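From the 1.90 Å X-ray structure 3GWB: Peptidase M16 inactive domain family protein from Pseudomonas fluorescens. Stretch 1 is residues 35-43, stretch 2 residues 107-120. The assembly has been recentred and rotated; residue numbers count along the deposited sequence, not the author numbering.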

HETATM    1  N   MSE A  35      21.376  -1.253 -13.044  1.00 10.60           N
HETATM    2  CA  MSE A  35      19.946  -1.344 -13.298  1.00 11.03           C
HETATM    3  C   MSE A  35      19.446  -0.061 -13.925  1.00 11.19           C
HETATM    4  O   MSE A  35      20.191   0.905 -14.051  1.00 13.44           O
HETATM    5  CB  MSE A  35      19.194  -1.620 -11.991  1.00 13.99           C
HETATM    6  CG  MSE A  35      19.661  -0.806 -10.792  1.00 21.28           C
HETATM    7 SE   MSE A  35      18.939  -1.378  -9.204  1.00 28.06          SE
HETATM    8  CE  MSE A  35      18.791  -3.159  -9.517  1.00 26.24           C
ATOM      9  N   PHE A  36      18.184  -0.048 -14.325  1.00  9.37           N
ATOM     10  CA  PHE A  36      17.631   1.153 -14.927  1.00 12.23           C
ATOM     11  C   PHE A  36      16.125   1.175 -14.762  1.00 12.55           C
ATOM     12  O   PHE A  36      15.501   0.143 -14.473  1.00  9.65           O
ATOM     13  CB  PHE A  36      18.008   1.235 -16.414  1.00 11.40           C
ATOM     14  CG  PHE A  36      17.282   0.244 -17.280  1.00 13.64           C
ATOM     15  CD1 PHE A  36      16.053   0.566 -17.846  1.00 12.27           C
ATOM     16  CD2 PHE A  36      17.818  -1.013 -17.516  1.00 13.34           C
ATOM     17  CE1 PHE A  36      15.364  -0.359 -18.632  1.00 14.65           C
ATOM     18  CE2 PHE A  36      17.139  -1.951 -18.299  1.00 15.08           C
ATOM     19  CZ  PHE A  36      15.909  -1.619 -18.861  1.00 15.43           C
ATOM     20  N   ASP A  37      15.557   2.362 -14.937  1.00 11.58           N
ATOM     21  CA  ASP A  37      14.125   2.563 -14.824  1.00 13.57           C
ATOM     22  C   ASP A  37      13.587   3.092 -16.142  1.00 14.11           C
ATOM     23  O   ASP A  37      14.128   4.048 -16.699  1.00 11.45           O
ATOM     24  CB  ASP A  37      13.807   3.573 -13.724  1.00 18.21           C
ATOM     25  CG  ASP A  37      14.067   3.023 -12.338  1.00 25.13           C
ATOM     26  OD1 ASP A  37      13.757   3.720 -11.352  1.00 30.22           O
ATOM     27  OD2 ASP A  37      14.583   1.893 -12.235  1.00 29.01           O
ATOM     28  N   LEU A  38      12.537   2.441 -16.634  1.00 12.19           N
ATOM     29  CA  LEU A  38      11.863   2.838 -17.864  1.00 11.81           C
ATOM     30  C   LEU A  38      10.450   3.227 -17.449  1.00 12.18           C
ATOM     31  O   LEU A  38       9.759   2.463 -16.774  1.00 11.97           O
ATOM     32  CB  LEU A  38      11.818   1.673 -18.858  1.00 11.30           C
ATOM     33  CG  LEU A  38      10.953   1.826 -20.114  1.00 10.93           C
ATOM     34  CD1 LEU A  38      11.438   3.008 -20.939  1.00  8.81           C
ATOM     35  CD2 LEU A  38      11.019   0.536 -20.937  1.00  7.74           C
ATOM     36  N   ARG A  39      10.019   4.415 -17.848  1.00  9.13           N
ATOM     37  CA  ARG A  39       8.691   4.881 -17.491  1.00 10.35           C
ATOM     38  C   ARG A  39       8.001   5.430 -18.731  1.00  9.38           C
ATOM     39  O   ARG A  39       8.587   6.203 -19.490  1.00  9.57           O
ATOM     40  CB  ARG A  39       8.806   5.959 -16.408  1.00 13.01           C
ATOM     41  CG  ARG A  39       7.498   6.407 -15.766  1.00 14.15           C
ATOM     42  CD  ARG A  39       7.795   7.436 -14.677  1.00 16.84           C
ATOM     43  NE  ARG A  39       6.599   7.986 -14.036  1.00 15.32           N
ATOM     44  CZ  ARG A  39       5.868   7.350 -13.126  1.00 19.82           C
ATOM     45  NH1 ARG A  39       6.202   6.126 -12.735  1.00 16.66           N
ATOM     46  NH2 ARG A  39       4.806   7.946 -12.598  1.00 17.76           N
ATOM     47  N   LEU A  40       6.767   4.993 -18.944  1.00 10.98           N
ATOM     48  CA  LEU A  40       5.969   5.434 -20.085  1.00  9.56           C
ATOM     49  C   LEU A  40       4.793   6.230 -19.551  1.00  9.83           C
ATOM     50  O   LEU A  40       4.026   5.751 -18.717  1.00 10.98           O
ATOM     51  CB  LEU A  40       5.458   4.233 -20.887  1.00 11.89           C
ATOM     52  CG  LEU A  40       6.368   3.578 -21.934  1.00 16.60           C
ATOM     53  CD1 LEU A  40       7.768   3.357 -21.384  1.00 17.56           C
ATOM     54  CD2 LEU A  40       5.740   2.261 -22.376  1.00 15.70           C
ATOM     55  N   ILE A  41       4.664   7.460 -20.025  1.00  8.57           N
ATOM     56  CA  ILE A  41       3.575   8.312 -19.594  1.00  8.89           C
ATOM     57  C   ILE A  41       2.677   8.572 -20.793  1.00  8.96           C
ATOM     58  O   ILE A  41       3.120   9.164 -21.774  1.00  6.92           O
ATOM     59  CB  ILE A  41       4.094   9.674 -19.052  1.00  9.36           C
ATOM     60  CG1 ILE A  41       5.053   9.463 -17.874  1.00 13.41           C
ATOM     61  CG2 ILE A  41       2.924  10.499 -18.565  1.00 10.30           C
ATOM     62  CD1 ILE A  41       6.373   8.806 -18.247  1.00 16.68           C
ATOM     63  N   PHE A  42       1.431   8.113 -20.719  1.00  7.94           N
ATOM     64  CA  PHE A  42       0.464   8.299 -21.800  1.00  7.30           C
ATOM     65  C   PHE A  42      -0.573   9.330 -21.389  1.00  7.70           C
ATOM     66  O   PHE A  42      -0.910   9.438 -20.213  1.00  9.51           O
ATOM     67  CB  PHE A  42      -0.308   6.997 -22.096  1.00  7.59           C
ATOM     68  CG  PHE A  42       0.556   5.838 -22.507  1.00  7.84           C
ATOM     69  CD1 PHE A  42       0.700   5.512 -23.839  1.00  5.39           C
ATOM     70  CD2 PHE A  42       1.206   5.059 -21.546  1.00  8.49           C
ATOM     71  CE1 PHE A  42       1.473   4.427 -24.224  1.00  7.03           C
ATOM     72  CE2 PHE A  42       1.986   3.968 -21.925  1.00  7.97           C
ATOM     73  CZ  PHE A  42       2.119   3.652 -23.266  1.00  5.59           C
ATOM     74  N   ALA A  43      -1.070  10.091 -22.358  1.00  8.08           N
ATOM     75  CA  ALA A  43      -2.143  11.045 -22.090  1.00  9.87           C
ATOM     76  C   ALA A  43      -3.389  10.158 -22.162  1.00 10.59           C
ATOM     77  O   ALA A  43      -4.208  10.274 -23.086  1.00 11.46           O
ATOM     78  CB  ALA A  43      -2.187  12.113 -23.169  1.00  8.75           C
ATOM     79  N   LYS A 107      19.232 -10.151 -19.021  1.00 17.41           N
ATOM     80  CA  LYS A 107      18.054  -9.967 -18.179  1.00 16.81           C
ATOM     81  C   LYS A 107      17.124  -8.883 -18.707  1.00 16.53           C
ATOM     82  O   LYS A 107      15.899  -9.039 -18.676  1.00 15.95           O
ATOM     83  CB  LYS A 107      18.471  -9.633 -16.743  1.00 18.30           C
ATOM     84  CG  LYS A 107      19.200 -10.773 -16.055  1.00 18.28           C
ATOM     85  CD  LYS A 107      18.299 -12.001 -15.999  1.00 21.55           C
ATOM     86  CE  LYS A 107      19.109 -13.286 -15.948  1.00 23.69           C
ATOM     87  NZ  LYS A 107      20.107 -13.276 -14.864  1.00 19.55           N
ATOM     88  N   ARG A 108      17.694  -7.791 -19.210  1.00 15.26           N
ATOM     89  CA  ARG A 108      16.852  -6.709 -19.698  1.00 15.47           C
ATOM     90  C   ARG A 108      16.204  -6.988 -21.048  1.00 14.74           C
ATOM     91  O   ARG A 108      15.095  -6.526 -21.309  1.00 15.78           O
ATOM     92  CB  ARG A 108      17.636  -5.392 -19.756  1.00 15.44           C
ATOM     93  CG  ARG A 108      18.558  -5.234 -20.945  1.00 16.64           C
ATOM     94  CD  ARG A 108      19.093  -3.806 -20.981  1.00 17.30           C
ATOM     95  NE  ARG A 108      19.749  -3.491 -22.246  1.00 18.76           N
ATOM     96  CZ  ARG A 108      21.028  -3.153 -22.355  1.00 22.25           C
ATOM     97  NH1 ARG A 108      21.789  -3.091 -21.271  1.00 20.84           N
ATOM     98  NH2 ARG A 108      21.541  -2.862 -23.544  1.00 22.61           N
ATOM     99  N   GLU A 109      16.882  -7.736 -21.911  1.00 15.13           N
ATOM    100  CA  GLU A 109      16.300  -8.020 -23.219  1.00 14.92           C
ATOM    101  C   GLU A 109      14.987  -8.789 -23.098  1.00 14.12           C
ATOM    102  O   GLU A 109      13.976  -8.370 -23.650  1.00 13.49           O
ATOM    103  CB  GLU A 109      17.317  -8.741 -24.110  1.00 17.95           C
ATOM    104  CG  GLU A 109      18.180  -7.738 -24.871  1.00 21.39           C
ATOM    105  CD  GLU A 109      19.269  -8.377 -25.706  1.00 24.98           C
ATOM    106  OE1 GLU A 109      19.086  -9.522 -26.175  1.00 27.63           O
ATOM    107  OE2 GLU A 109      20.307  -7.715 -25.910  1.00 24.25           O
ATOM    108  N   PRO A 110      14.979  -9.916 -22.363  1.00 14.69           N
ATOM    109  CA  PRO A 110      13.745 -10.699 -22.195  1.00 14.10           C
ATOM    110  C   PRO A 110      12.679  -9.883 -21.453  1.00 14.06           C
ATOM    111  O   PRO A 110      11.498  -9.935 -21.789  1.00 15.91           O
ATOM    112  CB  PRO A 110      14.208 -11.896 -21.366  1.00 14.09           C
ATOM    113  CG  PRO A 110      15.626 -12.068 -21.792  1.00 15.93           C
ATOM    114  CD  PRO A 110      16.133 -10.648 -21.814  1.00 13.97           C
ATOM    115  N   ALA A 111      13.109  -9.128 -20.445  1.00 12.70           N
ATOM    116  CA  ALA A 111      12.195  -8.307 -19.658  1.00 12.76           C
ATOM    117  C   ALA A 111      11.541  -7.207 -20.496  1.00 13.14           C
ATOM    118  O   ALA A 111      10.359  -6.914 -20.325  1.00 12.16           O
ATOM    119  CB  ALA A 111      12.931  -7.688 -18.471  1.00 14.91           C
ATOM    120  N   LEU A 112      12.309  -6.606 -21.399  1.00 11.58           N
ATOM    121  CA  LEU A 112      11.775  -5.543 -22.248  1.00 12.23           C
ATOM    122  C   LEU A 112      10.822  -6.080 -23.305  1.00 11.11           C
ATOM    123  O   LEU A 112       9.859  -5.406 -23.675  1.00  9.79           O
ATOM    124  CB  LEU A 112      12.917  -4.767 -22.903  1.00 11.69           C
ATOM    125  CG  LEU A 112      13.678  -3.872 -21.923  1.00 14.24           C
ATOM    126  CD1 LEU A 112      15.016  -3.485 -22.532  1.00 15.78           C
ATOM    127  CD2 LEU A 112      12.840  -2.645 -21.582  1.00 12.99           C
ATOM    128  N   LYS A 113      11.089  -7.285 -23.795  1.00 11.23           N
ATOM    129  CA  LYS A 113      10.210  -7.898 -24.784  1.00 12.95           C
ATOM    130  C   LYS A 113       8.858  -8.173 -24.146  1.00 10.62           C
ATOM    131  O   LYS A 113       7.815  -7.970 -24.770  1.00 12.77           O
ATOM    132  CB  LYS A 113      10.796  -9.210 -25.303  1.00 15.00           C
ATOM    133  CG  LYS A 113      11.989  -9.030 -26.214  1.00 19.44           C
ATOM    134  CD  LYS A 113      12.437 -10.362 -26.809  1.00 22.26           C
ATOM    135  CE  LYS A 113      11.353 -10.975 -27.684  1.00 23.81           C
ATOM    136  NZ  LYS A 113      11.809 -12.247 -28.331  1.00 25.16           N
ATOM    137  N   LEU A 114       8.876  -8.631 -22.898  1.00  9.70           N
ATOM    138  CA  LEU A 114       7.637  -8.913 -22.185  1.00  9.40           C
ATOM    139  C   LEU A 114       6.905  -7.604 -21.886  1.00 10.14           C
ATOM    140  O   LEU A 114       5.686  -7.511 -22.039  1.00  9.73           O
ATOM    141  CB  LEU A 114       7.931  -9.660 -20.876  1.00 10.36           C
ATOM    142  CG  LEU A 114       6.753  -9.923 -19.929  1.00 10.35           C
ATOM    143  CD1 LEU A 114       5.632 -10.659 -20.668  1.00 12.50           C
ATOM    144  CD2 LEU A 114       7.243 -10.738 -18.735  1.00 12.40           C
ATOM    145  N   PHE A 115       7.659  -6.595 -21.462  1.00 10.01           N
ATOM    146  CA  PHE A 115       7.094  -5.286 -21.149  1.00  9.75           C
ATOM    147  C   PHE A 115       6.422  -4.662 -22.378  1.00  9.55           C
ATOM    148  O   PHE A 115       5.315  -4.138 -22.289  1.00  9.74           O
ATOM    149  CB  PHE A 115       8.189  -4.349 -20.641  1.00  8.85           C
ATOM    150  CG  PHE A 115       7.692  -2.979 -20.256  1.00  9.36           C
ATOM    151  CD1 PHE A 115       6.949  -2.795 -19.097  1.00  8.61           C
ATOM    152  CD2 PHE A 115       7.950  -1.879 -21.068  1.00  9.93           C
ATOM    153  CE1 PHE A 115       6.481  -1.530 -18.736  1.00 10.25           C
ATOM    154  CE2 PHE A 115       7.486  -0.605 -20.719  1.00 11.26           C
ATOM    155  CZ  PHE A 115       6.744  -0.433 -19.558  1.00  9.26           C
ATOM    156  N   ALA A 116       7.104  -4.714 -23.520  1.00  9.31           N
ATOM    157  CA  ALA A 116       6.555  -4.152 -24.751  1.00 11.06           C
ATOM    158  C   ALA A 116       5.244  -4.853 -25.105  1.00 12.32           C
ATOM    159  O   ALA A 116       4.268  -4.210 -25.497  1.00  9.85           O
ATOM    160  CB  ALA A 116       7.561  -4.307 -25.896  1.00 10.61           C
ATOM    161  N   GLU A 117       5.228  -6.175 -24.968  1.00 13.70           N
ATOM    162  CA  GLU A 117       4.041  -6.962 -25.265  1.00 15.36           C
ATOM    163  C   GLU A 117       2.892  -6.575 -24.334  1.00 13.76           C
ATOM    164  O   GLU A 117       1.764  -6.381 -24.775  1.00 13.49           O
ATOM    165  CB  GLU A 117       4.351  -8.455 -25.116  1.00 19.44           C
ATOM    166  CG  GLU A 117       3.199  -9.376 -25.498  1.00 28.52           C
ATOM    167  CD  GLU A 117       3.244  -9.825 -26.951  1.00 33.96           C
ATOM    168  OE1 GLU A 117       4.230 -10.490 -27.342  1.00 38.28           O
ATOM    169  OE2 GLU A 117       2.292  -9.525 -27.703  1.00 37.38           O
ATOM    170  N   VAL A 118       3.184  -6.462 -23.045  1.00 13.08           N
ATOM    171  CA  VAL A 118       2.167  -6.104 -22.055  1.00 11.03           C
ATOM    172  C   VAL A 118       1.517  -4.739 -22.331  1.00 12.58           C
ATOM    173  O   VAL A 118       0.287  -4.608 -22.345  1.00 10.01           O
ATOM    174  CB  VAL A 118       2.772  -6.117 -20.617  1.00 12.11           C
ATOM    175  CG1 VAL A 118       1.864  -5.374 -19.641  1.00  9.73           C
ATOM    176  CG2 VAL A 118       2.952  -7.562 -20.147  1.00  9.02           C
ATOM    177  N   VAL A 119       2.333  -3.722 -22.573  1.00 10.66           N
ATOM    178  CA  VAL A 119       1.786  -2.398 -22.813  1.00 10.43           C
ATOM    179  C   VAL A 119       1.271  -2.184 -24.233  1.00  9.83           C
ATOM    180  O   VAL A 119       0.286  -1.484 -24.428  1.00  8.59           O
ATOM    181  CB  VAL A 119       2.827  -1.306 -22.470  1.00 10.27           C
ATOM    182  CG1 VAL A 119       2.205   0.080 -22.584  1.00 10.35           C
ATOM    183  CG2 VAL A 119       3.364  -1.536 -21.059  1.00  7.33           C
ATOM    184  N   GLY A 120       1.909  -2.804 -25.222  1.00 10.70           N
ATOM    185  CA  GLY A 120       1.470  -2.611 -26.597  1.00  9.71           C
ATOM    186  C   GLY A 120       0.470  -3.600 -27.181  1.00 11.45           C
ATOM    187  O   GLY A 120      -0.281  -3.256 -28.099  1.00  9.10           O
TER

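Strand 35-42 lies against helix 107-120, far apart in the same chain. The two run nearly parallel, at 15° between their N-to-C directions, and their axes approach to 11.2 Å. That gap is filled by side chains. No hydrogen bond crosses it, so the contact rests on apolar packing.

The strand alternates. Phe36, Leu38, Leu40 and Phe42 point their CA-to-CB bonds toward the helix, while Arg39 points away. The helix answers at Arg108, Leu112, Phe115 and Val119, a spacing of three or four residues that keeps one face turned to the strand.

Arg108 comes first. Its CB lies 3.8 Å from Phe36 CE2, at the edge of the ring and near its plane. The aliphatic part of the side chain makes this approach, with Arg108 CD also 3.8 Å from Phe36 CE2; its NH1 is hydrogen-bonded elsewhere in the structure. Pro110 follows. Its ring nitrogen carries no hydrogen, so it makes no bond to the preceding turn, and the helix kinks here. The helical bonding then continues, with Leu112 N to Arg108 O at 2.8 Å.

Leu112 touches two strand residues. Its CD1 is 4.2 Å from Phe36 CZ, and its CD2 is 3.7 Å from Leu38 CD2. Phe115 sits one turn on and also meets two. Its CE2 is 3.7 Å from Leu38 CD2 and 3.7 Å from Leu40 CD2, so the ring bridges neighbouring leucines on the strand's inward side. Ala116 points sideways and makes no contact with the strand.

Val119 closes the series. Its CG1 lies 4.2 Å from Leu40 CD2 and 3.6 Å from Phe42 CZ. Gly120 has no side chain and makes no contact with the strand. Together the contacts step along both elements in the same direction, as their nearly parallel course requires, and bury 323 Å² summed over both sides.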